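Local coordinates for variable region-containing chitin-binding protein 3 (Branchiostoma floridae, PDB 1XT5), which probably binds chitin and may hydrolyse it, and here is represented by its first immunoglobulin V-type domain, part of an immune-type receptor of amphioxus, at residues 22-27 with 39-44. Numbering follows the deposited sequence.
Sequences VELPCS and ISWLKG
Trp41 reaches from strand 38-44 across the core of the V-type sandwich and pushes the far rim of its indole against Leu24 O and the CB atoms of Leu24 and Cys26. Trp41 CH2 lies 3.7 Å from Leu24 CB, and Leu24 O stands 3.4 Å from both CH2 and CZ2 of Trp41, oblique to the ring. Trp41 CZ2 also packs 3.6 Å from Cys26 CB, again obliquely. Pro25 O sits more loosely at the ring edge, near its plane.

In Cys26, SG stands anti to the backbone N (chi1 -177°), a setting that carries the sulfur past the indole to its disulfide partner Cys109. On the way SG makes an oblique sulfur-aromatic contact with the six-membered ring of Trp41.

This is the disulfide-and-tryptophan core characteristic of immunoglobulin domains. Leu24 offers the ring an apolar CB, and Cys26 a small one while its SG is spent in the disulfide. No hydrogen bond joins the two segments; the indole NE1 is instead satisfied by Pro92 O. A broad, largely apolar ring with one N-H suits this buried place, so the contact rests on dispersion and shape, with the disulfide tying the two sheets together beside it.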
# COMPACT_ATOMS: atom_id res chain seq x y z
N VAL A 22 9.17 2.79 10.27
CA VAL A 22 7.98 2.08 10.62
C VAL A 22 7.50 1.24 9.45
O VAL A 22 7.71 1.58 8.29
CB VAL A 22 6.86 3.04 11.11
CG1 VAL A 22 6.39 3.94 9.97
CG2 VAL A 22 5.73 2.39 11.84
N GLU A 23 6.80 0.13 9.76
CA GLU A 23 6.15 -0.66 8.76
C GLU A 23 4.62 -0.74 9.00
O GLU A 23 4.20 -0.89 10.16
CB GLU A 23 6.77 -2.04 8.67
CG GLU A 23 8.26 -1.97 8.23
CD GLU A 23 8.95 -3.20 7.77
OE1 GLU A 23 8.26 -4.24 7.73
OE2 GLU A 23 10.14 -3.05 7.46
N LEU A 24 3.89 -0.65 7.93
CA LEU A 24 2.43 -0.67 7.96
C LEU A 24 2.01 -1.96 7.23
O LEU A 24 2.08 -2.00 6.00
CB LEU A 24 1.79 0.52 7.29
CG LEU A 24 2.12 1.84 7.97
CD1 LEU A 24 3.49 2.40 7.93
CD2 LEU A 24 1.28 2.98 7.34
N PRO A 25 1.66 -3.04 7.94
CA PRO A 25 1.38 -4.30 7.27
C PRO A 25 0.18 -4.27 6.36
O PRO A 25 -0.84 -3.64 6.63
CB PRO A 25 1.20 -5.28 8.45
CG PRO A 25 1.99 -4.68 9.55
CD PRO A 25 1.70 -3.21 9.41
N CYS A 26 0.26 -5.05 5.28
CA CYS A 26 -0.85 -5.22 4.39
C CYS A 26 -0.70 -6.56 3.66
O CYS A 26 0.41 -6.91 3.27
CB CYS A 26 -0.90 -4.09 3.38
SG CYS A 26 -2.36 -4.22 2.28
N SER A 27 -1.81 -7.26 3.49
CA SER A 27 -1.85 -8.48 2.73
C SER A 27 -3.08 -8.44 1.79
O SER A 27 -3.99 -7.65 1.99
CB SER A 27 -1.93 -9.74 3.58
OG SER A 27 -3.20 -9.83 4.24
N ILE A 39 -0.79 -2.05 -6.67
CA ILE A 39 -0.79 -1.66 -5.26
C ILE A 39 -0.62 -0.18 -5.16
O ILE A 39 0.29 0.39 -5.79
CB ILE A 39 0.43 -2.35 -4.54
CG1 ILE A 39 0.26 -3.85 -4.43
CG2 ILE A 39 0.73 -1.71 -3.19
CD1 ILE A 39 -0.00 -4.73 -5.61
N SER A 40 -1.46 0.47 -4.37
CA SER A 40 -1.32 1.87 -4.05
C SER A 40 -1.38 2.06 -2.54
O SER A 40 -2.24 1.50 -1.88
CB SER A 40 -2.46 2.68 -4.67
OG SER A 40 -2.54 2.51 -6.06
N TRP A 41 -0.46 2.84 -2.01
CA TRP A 41 -0.57 3.37 -0.64
C TRP A 41 -0.89 4.83 -0.78
O TRP A 41 -0.21 5.58 -1.50
CB TRP A 41 0.71 3.14 0.13
CG TRP A 41 0.91 1.78 0.67
CD1 TRP A 41 1.57 0.72 0.11
CD2 TRP A 41 0.38 1.29 1.95
NE1 TRP A 41 1.49 -0.37 0.93
CE2 TRP A 41 0.81 -0.04 2.06
CE3 TRP A 41 -0.35 1.89 2.98
CZ2 TRP A 41 0.50 -0.80 3.20
CZ3 TRP A 41 -0.65 1.14 4.09
CH2 TRP A 41 -0.22 -0.19 4.21
N LEU A 42 -1.96 5.26 -0.10
CA LEU A 42 -2.58 6.54 -0.26
C LEU A 42 -2.79 7.14 1.13
O LEU A 42 -3.42 6.47 1.96
CB LEU A 42 -3.92 6.38 -0.98
CG LEU A 42 -3.86 5.71 -2.35
CD1 LEU A 42 -5.24 5.27 -2.82
CD2 LEU A 42 -3.18 6.57 -3.38
N LYS A 43 -2.33 8.35 1.38
CA LYS A 43 -2.46 8.94 2.72
C LYS A 43 -3.58 9.95 2.72
O LYS A 43 -3.57 10.90 1.93
CB LYS A 43 -1.16 9.64 3.14
CG LYS A 43 -1.23 10.14 4.59
CD LYS A 43 0.03 10.95 4.89
CE LYS A 43 0.08 11.33 6.34
NZ LYS A 43 -0.88 12.34 6.71
N GLY A 44 -4.58 9.76 3.56
CA GLY A 44 -5.67 10.70 3.68
C GLY A 44 -6.88 10.05 4.34
O GLY A 44 -6.86 8.91 4.78